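Orotidine 5'-phosphate decarboxylase (Sulfolobus solfataricus, PDB 4DBE) probably catalyses the decarboxylation of orotidine 5'-monophosphate to UMP, the last step of de novo UMP biosynthesis, and acts as a homodimer. Local coordinates at residues 10-15 with 189-194; 61-66 with 86-91; 82-87 with 108-113. All coordinates share one frame; numbering follows the deposited sequence.

Contact 1 of 3, residues 10-15 with 189-194. With BMP (6-hydroxyuridine-5'-phosphate), chain C.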
loop_
_atom_site.group_PDB
_atom_site.type_symbol
_atom_site.label_atom_id
_atom_site.label_comp_id
_atom_site.label_asym_id
_atom_site.label_seq_id
_atom_site.Cartn_x
_atom_site.Cartn_y
_atom_site.Cartn_z
ATOM N N MET A 10 -4.599 -13.435 -7.671
ATOM C CA MET A 10 -5.144 -12.896 -8.903
ATOM C C MET A 10 -4.681 -11.455 -9.079
ATOM O O MET A 10 -5.380 -10.504 -8.721
ATOM C CB MET A 10 -6.674 -12.999 -8.922
ATOM C CG MET A 10 -7.286 -12.801 -10.307
ATOM S SD MET A 10 -9.045 -13.183 -10.269
ATOM C CE MET A 10 -9.002 -14.679 -9.289
ATOM N N ASP A 11 -3.482 -11.313 -9.633
ATOM C CA ASP A 11 -2.897 -10.006 -9.912
ATOM C C ASP A 11 -3.083 -9.632 -11.373
ATOM O O ASP A 11 -2.655 -8.570 -11.812
ATOM C CB ASP A 11 -1.408 -10.039 -9.566
ATOM C CG ASP A 11 -1.175 -10.222 -8.087
ATOM O OD1 ASP A 11 -1.924 -9.595 -7.299
ATOM O OD2 ASP A 11 -0.261 -10.997 -7.698
ATOM N N LYS A 12 -3.709 -10.541 -12.111
ATOM C CA LYS A 12 -3.962 -10.409 -13.538
ATOM C C LYS A 12 -5.255 -11.177 -13.780
ATOM O O LYS A 12 -5.512 -12.179 -13.125
ATOM C CB LYS A 12 -2.810 -11.040 -14.339
ATOM C CG LYS A 12 -2.918 -10.890 -15.852
ATOM C CD LYS A 12 -1.869 -11.713 -16.613
ATOM C CE LYS A 12 -0.430 -11.244 -16.330
ATOM N NZ LYS A 12 0.524 -11.714 -17.402
ATOM N N PRO A 13 -6.096 -10.698 -14.703
ATOM C CA PRO A 13 -7.367 -11.388 -14.960
ATOM C C PRO A 13 -7.214 -12.822 -15.487
ATOM O O PRO A 13 -6.335 -13.103 -16.294
ATOM C CB PRO A 13 -8.014 -10.523 -16.047
ATOM C CG PRO A 13 -7.387 -9.181 -15.894
ATOM C CD PRO A 13 -5.980 -9.440 -15.459
ATOM N N LEU A 14 -8.070 -13.717 -15.011
ATOM C CA LEU A 14 -8.279 -15.014 -15.644
ATOM C C LEU A 14 -9.741 -15.069 -16.085
ATOM O O LEU A 14 -10.602 -14.425 -15.483
ATOM C CB LEU A 14 -7.987 -16.175 -14.685
ATOM C CG LEU A 14 -6.561 -16.399 -14.154
ATOM C CD1 LEU A 14 -6.143 -15.259 -13.242
ATOM C CD2 LEU A 14 -6.452 -17.720 -13.378
ATOM N N SER A 15 -10.019 -15.835 -17.133
ATOM C CA SER A 15 -11.384 -15.970 -17.621
ATOM C C SER A 15 -12.279 -16.567 -16.546
ATOM O O SER A 15 -11.815 -17.295 -15.672
ATOM C CB SER A 15 -11.416 -16.852 -18.869
ATOM O OG SER A 15 -11.178 -18.208 -18.542
ATOM N N SER A 189 2.933 -18.448 -11.375
ATOM C CA SER A 189 3.138 -19.842 -11.761
ATOM C C SER A 189 1.823 -20.484 -12.168
ATOM O O SER A 189 1.816 -21.506 -12.842
ATOM C CB SER A 189 3.781 -20.652 -10.626
ATOM O OG SER A 189 5.121 -20.263 -10.448
ATOM N N ILE A 190 0.713 -19.890 -11.741
ATOM C CA ILE A 190 -0.604 -20.331 -12.185
ATOM C C ILE A 190 -1.114 -19.468 -13.337
ATOM O O ILE A 190 -1.351 -19.984 -14.428
ATOM C CB ILE A 190 -1.641 -20.360 -11.033
ATOM C CG1 ILE A 190 -1.244 -21.428 -10.004
ATOM C CG2 ILE A 190 -3.061 -20.629 -11.579
ATOM C CD1 ILE A 190 -1.947 -21.277 -8.642
ATOM N N TYR A 191 -1.252 -18.163 -13.123
ATOM C CA TYR A 191 -1.975 -17.337 -14.106
ATOM C C TYR A 191 -1.236 -17.041 -15.419
ATOM O O TYR A 191 -1.872 -16.721 -16.425
ATOM C CB TYR A 191 -2.562 -16.059 -13.478
ATOM C CG TYR A 191 -1.579 -14.999 -13.004
ATOM C CD1 TYR A 191 -0.738 -14.336 -13.898
ATOM C CD2 TYR A 191 -1.542 -14.617 -11.662
ATOM C CE1 TYR A 191 0.137 -13.340 -13.459
ATOM C CE2 TYR A 191 -0.665 -13.621 -11.213
ATOM C CZ TYR A 191 0.157 -12.987 -12.108
ATOM O OH TYR A 191 1.023 -11.997 -11.668
ATOM N N ASN A 192 0.087 -17.159 -15.419
ATOM C CA ASN A 192 0.871 -17.033 -16.651
ATOM C C ASN A 192 1.202 -18.374 -17.309
ATOM O O ASN A 192 1.866 -18.402 -18.343
ATOM C CB ASN A 192 2.175 -16.268 -16.406
ATOM C CG ASN A 192 1.978 -14.763 -16.340
ATOM O OD1 ASN A 192 0.929 -14.243 -16.706
ATOM N ND2 ASN A 192 3.012 -14.053 -15.884
ATOM N N ALA A 193 0.775 -19.480 -16.700
ATOM C CA ALA A 193 0.979 -20.808 -17.284
ATOM C C ALA A 193 0.206 -20.956 -18.587
ATOM O O ALA A 193 -0.815 -20.301 -18.777
ATOM C CB ALA A 193 0.554 -21.891 -16.310
ATOM N N GLY A 194 0.686 -21.825 -19.475
ATOM C CA GLY A 194 -0.009 -22.063 -20.728
ATOM C C GLY A 194 -1.430 -22.504 -20.433
ATOM O O GLY A 194 -2.374 -22.106 -21.102
HETATM P P BMP C . 3.867 -14.580 -7.517
HETATM O OP1 BMP C . 5.265 -14.442 -7.091
HETATM O OP2 BMP C . 3.510 -14.363 -9.078
HETATM O OP3 BMP C . 3.411 -16.074 -7.188
HETATM O "O5'" BMP C . 2.915 -13.647 -6.631
HETATM C "C5'" BMP C . 3.080 -13.526 -5.228
HETATM C "C4'" BMP C . 1.919 -12.768 -4.613
HETATM O "O4'" BMP C . 2.152 -12.629 -3.187
HETATM C "C3'" BMP C . 1.713 -11.351 -5.152
HETATM O "O3'" BMP C . 0.332 -11.005 -5.088
HETATM C "C2'" BMP C . 2.490 -10.507 -4.147
HETATM O "O2'" BMP C . 2.063 -9.170 -4.059
HETATM C "C1'" BMP C . 2.228 -11.264 -2.841
HETATM N N1 BMP C . 3.287 -11.105 -1.828
HETATM C C2 BMP C . 4.579 -11.391 -2.097
HETATM O O2 BMP C . 4.919 -11.769 -3.201
HETATM N N3 BMP C . 5.531 -11.239 -1.154
HETATM C C4 BMP C . 5.220 -10.824 0.097
HETATM O O4 BMP C . 6.098 -10.702 0.944
HETATM C C5 BMP C . 3.877 -10.541 0.411
HETATM C C6 BMP C . 2.928 -10.699 -0.569
HETATM O O1 BMP C . 1.638 -10.453 -0.307
HETATM O O HOH W 1 1.657 -12.119 -9.163
HETATM O O HOH W 2 3.249 -11.040 -15.564
#
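Lys12 lies across the ring of Tyr191 at about a right angle, its CB 4.0 Å from the ring centroid in a CH-pi contact over one face. Further along, CE comes 3.6 Å from Tyr191 CE1, and the bend at chi3 (-64°) carries the ammonium group past the ring to the amide of Asn192. There Lys12 NZ donates to Asn192 OD1 at 2.7 Å, tilted 16° from the carbonyl plane. At the base of the ring Leu14 CD1 packs on Tyr191 CB at 3.7 Å, and behind it Leu14 rests on Leu19 and Met22 of helix 16-22. The contact thus joins the loop after the first strand of the barrel to the end of helix 188-191, beside the phosphate end of the bound 6-hydroxyuridine-5'-phosphate. Asp11 OD2 accepts a hydrogen bond from the ligand O3' at 2.7 Å, and one water links Asp11 OD2, Tyr191 OH and the phosphate oxygen OP2. Tyr67 of the second subunit is hydrogen-bonded to the same tyrosine hydroxyl. Ribose, phosphate and dimer interface therefore meet in one polar network, in which the Tyr191 hydroxyl probably ties the ligand's phosphate, through water, to the subunit interface.

Contact 2 of 3, residues 61-66 with 86-91; sequences KLADIG and SFIGVK. With BMP (6-hydroxyuridine-5'-phosphate), chain C; BMP (6-hydroxyuridine-5'-phosphate), chain G.
Ile88 carries CG1 between its backbone N and carbonyl carbon (chi1 65°) and extends beyond it (chi2 -172°), which lays CD1 against the backbone of Ala63, 3.8 Å from its CA. Its other branch, CG2, lies 3.9 Å from Ala63 CB. In this TIM barrel the pair joins the loops that follow two neighbouring strands, 55-62 and 81-85, at the C-terminal ends where such barrels hold their active sites. The contact is buried and made by van der Waals packing: CD1 also lies near the carbonyl oxygens of Leu62 and Asp64, while CG2 sits over one face of the Phe87 ring, offset toward its rim. A type I turn from Ser86 to Gly89 presents Phe87 and Ile88 to the loop. Gly89 closes it with a backbone conformation in which a CB would be jammed against the carbonyl oxygen of Ile88.

The 61-66 segment serves two active sites. Lys61, predicted to be the proton donor, points into its own subunit's pocket, with NZ 2.6 Å from O1 of the bound nucleotide and in salt bridges with Asp59 and with Asp64 of the second subunit. Three residues on, Asp64 reaches the nucleotide held by the second subunit and forms a salt bridge to Lys61 there. Phe87 stacks on Phe87 of that subunit, so the dimer interface lies directly against this packing. Asp64 OD1 accepts from O2' of the second subunit's nucleotide at 2.8 Å and, through its anti lone pair, from Ile65 N at 2.7 Å.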
loop_
_atom_site.group_PDB
_atom_site.type_symbol
_atom_site.label_atom_id
_atom_site.label_comp_id
_atom_site.label_asym_id
_atom_site.label_seq_id
_atom_site.Cartn_x
_atom_site.Cartn_y
_atom_site.Cartn_z
ATOM N N LYS A 61 -2.187 -4.127 0.326
ATOM C CA LYS A 61 -1.014 -3.847 1.168
ATOM C C LYS A 61 -1.221 -2.562 1.973
ATOM O O LYS A 61 -0.343 -1.684 2.032
ATOM C CB LYS A 61 0.255 -3.737 0.308
ATOM C CG LYS A 61 0.748 -5.036 -0.334
ATOM C CD LYS A 61 1.047 -6.119 0.725
ATOM C CE LYS A 61 1.808 -7.293 0.102
ATOM N NZ LYS A 61 1.075 -7.970 -1.016
ATOM N N LEU A 62 -2.384 -2.466 2.608
ATOM C CA LEU A 62 -2.797 -1.245 3.296
ATOM C C LEU A 62 -1.715 -0.740 4.240
ATOM O O LEU A 62 -1.224 -1.487 5.096
ATOM C CB LEU A 62 -4.101 -1.468 4.052
ATOM C CG LEU A 62 -5.279 -1.907 3.185
ATOM C CD1 LEU A 62 -6.370 -2.494 4.049
ATOM C CD2 LEU A 62 -5.790 -0.725 2.345
ATOM N N ALA A 63 -1.338 0.522 4.072
ATOM C CA ALA A 63 -0.222 1.092 4.819
ATOM C C ALA A 63 -0.337 2.615 4.873
ATOM O O ALA A 63 0.493 3.348 4.321
ATOM C CB ALA A 63 1.106 0.664 4.184
ATOM N N ASP A 64 -1.378 3.087 5.545
ATOM C CA ASP A 64 -1.657 4.505 5.587
ATOM C C ASP A 64 -2.201 4.854 6.976
ATOM O O ASP A 64 -2.239 3.996 7.868
ATOM C CB ASP A 64 -2.661 4.865 4.468
ATOM C CG ASP A 64 -2.450 6.256 3.922
ATOM O OD1 ASP A 64 -2.341 7.192 4.737
ATOM O OD2 ASP A 64 -2.378 6.423 2.671
ATOM N N ILE A 65 -2.597 6.105 7.173
ATOM C CA ILE A 65 -3.305 6.467 8.395
ATOM C C ILE A 65 -4.639 5.745 8.418
ATOM O O ILE A 65 -5.137 5.315 7.371
ATOM C CB ILE A 65 -3.506 7.990 8.556
ATOM C CG1 ILE A 65 -4.345 8.552 7.402
ATOM C CG2 ILE A 65 -2.147 8.688 8.662
ATOM C CD1 ILE A 65 -4.960 9.891 7.692
ATOM N N GLY A 66 -5.207 5.596 9.612
ATOM C CA GLY A 66 -6.433 4.840 9.776
ATOM C C GLY A 66 -7.569 5.318 8.890
ATOM O O GLY A 66 -8.315 4.520 8.334
ATOM N N SER A 86 2.058 -4.521 8.958
ATOM C CA SER A 86 2.186 -4.366 10.403
ATOM C C SER A 86 3.123 -3.208 10.767
ATOM O O SER A 86 2.966 -2.590 11.821
ATOM C CB SER A 86 2.689 -5.672 11.035
ATOM O OG SER A 86 3.983 -5.973 10.565
ATOM N N PHE A 87 4.086 -2.894 9.899
ATOM C CA PHE A 87 5.133 -1.943 10.279
ATOM C C PHE A 87 4.613 -0.541 10.597
ATOM O O PHE A 87 5.242 0.198 11.374
ATOM C CB PHE A 87 6.268 -1.893 9.249
ATOM C CG PHE A 87 5.917 -1.159 7.980
ATOM C CD1 PHE A 87 6.097 0.210 7.887
ATOM C CD2 PHE A 87 5.437 -1.844 6.877
ATOM C CE1 PHE A 87 5.776 0.896 6.719
ATOM C CE2 PHE A 87 5.118 -1.168 5.693
ATOM C CZ PHE A 87 5.283 0.194 5.615
ATOM N N ILE A 88 3.461 -0.187 10.023
ATOM C CA ILE A 88 2.861 1.128 10.247
ATOM C C ILE A 88 2.399 1.369 11.688
ATOM O O ILE A 88 2.177 2.510 12.081
ATOM C CB ILE A 88 1.687 1.391 9.277
ATOM C CG1 ILE A 88 0.545 0.411 9.551
ATOM C CG2 ILE A 88 2.180 1.304 7.829
ATOM C CD1 ILE A 88 -0.587 0.475 8.515
ATOM N N GLY A 89 2.246 0.303 12.467
ATOM C CA GLY A 89 1.896 0.446 13.875
ATOM C C GLY A 89 0.416 0.614 14.181
ATOM O O GLY A 89 -0.431 0.609 13.282
ATOM N N VAL A 90 0.108 0.794 15.467
ATOM C CA VAL A 90 -1.261 0.702 15.967
ATOM C C VAL A 90 -2.002 2.050 16.080
ATOM O O VAL A 90 -2.975 2.283 15.367
ATOM C CB VAL A 90 -1.296 -0.033 17.350
ATOM C CG1 VAL A 90 -2.722 -0.285 17.799
ATOM C CG2 VAL A 90 -0.542 -1.339 17.266
ATOM N N LYS A 91 -1.547 2.935 16.972
ATOM C CA LYS A 91 -2.299 4.163 17.257
ATOM C C LYS A 91 -2.416 5.114 16.064
ATOM O O LYS A 91 -1.426 5.700 15.626
ATOM C CB LYS A 91 -1.715 4.922 18.451
ATOM C CG LYS A 91 -2.251 4.470 19.796
ATOM C CD LYS A 91 -2.007 2.989 20.018
ATOM C CE LYS A 91 -2.392 2.573 21.437
ATOM N NZ LYS A 91 -1.908 1.196 21.747
HETATM P P BMP C . 3.867 -14.580 -7.517
HETATM O OP1 BMP C . 5.265 -14.442 -7.091
HETATM O OP2 BMP C . 3.510 -14.363 -9.078
HETATM O OP3 BMP C . 3.411 -16.074 -7.188
HETATM O "O5'" BMP C . 2.915 -13.647 -6.631
HETATM C "C5'" BMP C . 3.080 -13.526 -5.228
HETATM C "C4'" BMP C . 1.919 -12.768 -4.613
HETATM O "O4'" BMP C . 2.152 -12.629 -3.187
HETATM C "C3'" BMP C . 1.713 -11.351 -5.152
HETATM O "O3'" BMP C . 0.332 -11.005 -5.088
HETATM C "C2'" BMP C . 2.490 -10.507 -4.147
HETATM O "O2'" BMP C . 2.063 -9.170 -4.059
HETATM C "C1'" BMP C . 2.228 -11.264 -2.841
HETATM N N1 BMP C . 3.287 -11.105 -1.828
HETATM C C2 BMP C . 4.579 -11.391 -2.097
HETATM O O2 BMP C . 4.919 -11.769 -3.201
HETATM N N3 BMP C . 5.531 -11.239 -1.154
HETATM C C4 BMP C . 5.220 -10.824 0.097
HETATM O O4 BMP C . 6.098 -10.702 0.944
HETATM C C5 BMP C . 3.877 -10.541 0.411
HETATM C C6 BMP C . 2.928 -10.699 -0.569
HETATM O O1 BMP C . 1.638 -10.453 -0.307
HETATM P P BMP G . -5.741 14.781 5.512
HETATM O OP1 BMP G . -5.319 14.386 6.879
HETATM O OP2 BMP G . -7.280 14.740 5.148
HETATM O OP3 BMP G . -5.225 16.295 5.373
HETATM O "O5'" BMP G . -4.932 13.940 4.433
HETATM C "C5'" BMP G . -3.599 13.512 4.663
HETATM C "C4'" BMP G . -3.028 12.863 3.421
HETATM O "O4'" BMP G . -1.631 12.568 3.642
HETATM C "C3'" BMP G . -3.691 11.548 3.013
HETATM O "O3'" BMP G . -3.678 11.430 1.589
HETATM C "C2'" BMP G . -2.765 10.494 3.620
HETATM O "O2'" BMP G . -2.779 9.248 2.946
HETATM C "C1'" BMP G . -1.398 11.179 3.513
HETATM N N1 BMP G . -0.448 10.785 4.550
HETATM C C2 BMP G . -0.705 10.968 5.866
HETATM O O2 BMP G . -1.753 11.463 6.227
HETATM N N3 BMP G . 0.194 10.602 6.794
HETATM C C4 BMP G . 1.375 10.062 6.437
HETATM O O4 BMP G . 2.179 9.733 7.296
HETATM C C5 BMP G . 1.665 9.869 5.066
HETATM C C6 BMP G . 0.739 10.246 4.144
HETATM O O1 BMP G . 0.962 10.097 2.822
#

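Contact 3 of 3, residues 82-87 with 108-113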
loop_
_atom_site.group_PDB
_atom_site.type_symbol
_atom_site.label_atom_id
_atom_site.label_comp_id
_atom_site.label_asym_id
_atom_site.label_seq_id
_atom_site.Cartn_x
_atom_site.Cartn_y
_atom_site.Cartn_z
ATOM N N PHE A 82 -8.933 -8.620 4.497
ATOM C CA PHE A 82 -8.010 -7.653 3.912
ATOM C C PHE A 82 -6.604 -7.840 4.443
ATOM O O PHE A 82 -6.409 -8.279 5.588
ATOM C CB PHE A 82 -8.461 -6.219 4.192
ATOM C CG PHE A 82 -9.791 -5.879 3.594
ATOM C CD1 PHE A 82 -9.875 -5.353 2.312
ATOM C CD2 PHE A 82 -10.956 -6.084 4.308
ATOM C CE1 PHE A 82 -11.095 -5.037 1.762
ATOM C CE2 PHE A 82 -12.186 -5.773 3.758
ATOM C CZ PHE A 82 -12.257 -5.248 2.485
ATOM N N ILE A 83 -5.628 -7.496 3.609
ATOM C CA ILE A 83 -4.233 -7.504 4.008
ATOM C C ILE A 83 -3.732 -6.089 4.297
ATOM O O ILE A 83 -3.969 -5.169 3.522
ATOM C CB ILE A 83 -3.354 -8.173 2.919
ATOM C CG1 ILE A 83 -3.707 -9.662 2.831
ATOM C CG2 ILE A 83 -1.860 -8.012 3.248
ATOM C CD1 ILE A 83 -2.748 -10.487 2.012
ATOM N N ALA A 84 -3.054 -5.918 5.425
ATOM C CA ALA A 84 -2.378 -4.658 5.719
ATOM C C ALA A 84 -0.968 -4.927 6.193
ATOM O O ALA A 84 -0.634 -6.041 6.584
ATOM C CB ALA A 84 -3.136 -3.865 6.780
ATOM N N HIS A 85 -0.138 -3.898 6.169
ATOM C CA HIS A 85 1.186 -4.003 6.760
ATOM C C HIS A 85 1.122 -3.866 8.272
ATOM O O HIS A 85 0.236 -3.193 8.808
ATOM C CB HIS A 85 2.088 -2.945 6.162
ATOM C CG HIS A 85 2.723 -3.372 4.885
ATOM N ND1 HIS A 85 3.750 -4.290 4.844
ATOM C CD2 HIS A 85 2.461 -3.037 3.598
ATOM C CE1 HIS A 85 4.104 -4.493 3.587
ATOM N NE2 HIS A 85 3.345 -3.737 2.812
ATOM N N SER A 86 2.058 -4.521 8.958
ATOM C CA SER A 86 2.186 -4.366 10.403
ATOM C C SER A 86 3.123 -3.208 10.767
ATOM O O SER A 86 2.966 -2.590 11.821
ATOM C CB SER A 86 2.689 -5.672 11.035
ATOM O OG SER A 86 3.983 -5.973 10.565
ATOM N N PHE A 87 4.086 -2.894 9.899
ATOM C CA PHE A 87 5.133 -1.943 10.279
ATOM C C PHE A 87 4.613 -0.541 10.597
ATOM O O PHE A 87 5.242 0.198 11.374
ATOM C CB PHE A 87 6.268 -1.893 9.249
ATOM C CG PHE A 87 5.917 -1.159 7.980
ATOM C CD1 PHE A 87 6.097 0.210 7.887
ATOM C CD2 PHE A 87 5.437 -1.844 6.877
ATOM C CE1 PHE A 87 5.776 0.896 6.719
ATOM C CE2 PHE A 87 5.118 -1.168 5.693
ATOM C CZ PHE A 87 5.283 0.194 5.615
ATOM N N LEU A 108 -8.795 -9.553 9.219
ATOM C CA LEU A 108 -7.546 -8.875 8.898
ATOM C C LEU A 108 -6.336 -9.829 8.874
ATOM O O LEU A 108 -6.194 -10.707 9.737
ATOM C CB LEU A 108 -7.308 -7.726 9.877
ATOM C CG LEU A 108 -6.040 -6.886 9.725
ATOM C CD1 LEU A 108 -6.033 -6.124 8.390
ATOM C CD2 LEU A 108 -5.902 -5.925 10.885
ATOM N N TYR A 109 -5.484 -9.665 7.868
ATOM C CA TYR A 109 -4.190 -10.322 7.838
ATOM C C TYR A 109 -3.113 -9.254 7.899
ATOM O O TYR A 109 -3.219 -8.236 7.219
ATOM C CB TYR A 109 -4.015 -11.106 6.536
ATOM C CG TYR A 109 -4.851 -12.346 6.456
ATOM C CD1 TYR A 109 -4.297 -13.594 6.716
ATOM C CD2 TYR A 109 -6.192 -12.278 6.117
ATOM C CE1 TYR A 109 -5.061 -14.739 6.638
ATOM C CE2 TYR A 109 -6.966 -13.417 6.031
ATOM C CZ TYR A 109 -6.388 -14.649 6.300
ATOM O OH TYR A 109 -7.150 -15.789 6.215
ATOM N N LEU A 110 -2.074 -9.483 8.694
ATOM C CA LEU A 110 -0.975 -8.529 8.773
ATOM C C LEU A 110 0.286 -9.084 8.123
ATOM O O LEU A 110 0.661 -10.231 8.359
ATOM C CB LEU A 110 -0.695 -8.127 10.226
ATOM C CG LEU A 110 -1.743 -7.248 10.928
ATOM C CD1 LEU A 110 -1.312 -6.894 12.364
ATOM C CD2 LEU A 110 -2.010 -5.973 10.130
ATOM N N VAL A 111 0.931 -8.266 7.300
ATOM C CA VAL A 111 2.212 -8.643 6.718
ATOM C C VAL A 111 3.287 -8.667 7.803
ATOM O O VAL A 111 3.631 -7.630 8.369
ATOM C CB VAL A 111 2.650 -7.689 5.605
ATOM C CG1 VAL A 111 4.062 -8.085 5.097
ATOM C CG2 VAL A 111 1.627 -7.698 4.473
ATOM N N ALA A 112 3.822 -9.854 8.063
ATOM C CA ALA A 112 4.845 -10.058 9.101
ATOM C C ALA A 112 6.266 -10.087 8.543
ATOM O O ALA A 112 7.142 -9.360 9.005
ATOM C CB ALA A 112 4.563 -11.348 9.851
ATOM N N VAL A 113 6.501 -10.947 7.556
ATOM C CA VAL A 113 7.818 -11.056 6.943
ATOM C C VAL A 113 7.608 -11.176 5.437
ATOM O O VAL A 113 6.882 -12.060 4.986
ATOM C CB VAL A 113 8.552 -12.304 7.432
ATOM C CG1 VAL A 113 9.947 -12.408 6.768
ATOM C CG2 VAL A 113 8.639 -12.313 8.965
HETATM O O HOH W 3 4.533 -5.014 7.627
#
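Val111 packs tightly between strands 82-85 and 108-113, its CG2 touching Ile83 CG2 at 3.7 Å and also lying over one face of the His85 imidazole. Phe87 brings its edge, at CE2, to the opposite face in a T-shaped pair. With the His85 CG anti to its carbonyl carbon (chi1 -85°), the ring stands alongside Val111, and its NE2 is hydrogen-bonded to Ala63 O of the second subunit. The parallel backbones are joined by hydrogen bonds: Tyr109 N to Phe82 O at 2.8 Å, Ala84 N to Tyr109 O at 2.9 Å and Val111 N to Ala84 O at 2.8 Å.

These are the fourth and fifth strands of the eight-stranded TIM barrel, connected through helix 90-103 in a beta-alpha-beta crossover. Ile83, Tyr109, His85 and Val111 face the barrel interior, where Ile83 lies near Asp59 and Lys30; Ala84, Leu108 and Leu110 turn outward to the helices. The outer layer is looser: Ala84 CB stands 4.0 Å from Leu108 CD1 and slightly farther from Leu110 CD2, and Leu94 of helix 90-103 packs on both Ala84 and Leu110.

Beyond the last bridge the strands part, and a water takes over, donating to Val111 O, accepting from Phe87 N and lying at the edge of the His85 ring, 3.0 Å from ND1. Ser86 OG also donates to Val111 O, at 2.8 Å and tilted 22° from the carbonyl plane. Replacing the serine by an alanine would probably cost Val111 O one of these two donors and tie the start of the 86-89 turn less firmly to strand 108-113.

Contacts 2 and 3 adjoin, with centres about 8 Å apart; they share Ser86 and Phe87, and the probable hydrogen bond from His85 N to Leu62 O (2.9 Å) joins the strands they grow from. Contact 1 lies on the other side of the chain's centre, its centre about 29 Å from that of contact 2 and about 24 Å from that of contact 3, and its sequence span encloses both. The ligand bridges this gap: one nucleotide is hydrogen-bonded to Asp11 of contact 1 through O3' and to Lys61 of contact 2 through O1, while the side chain of Ile83 of contact 3 comes within about 5 Å of a bound nucleotide. All three contacts also reach the second subunit.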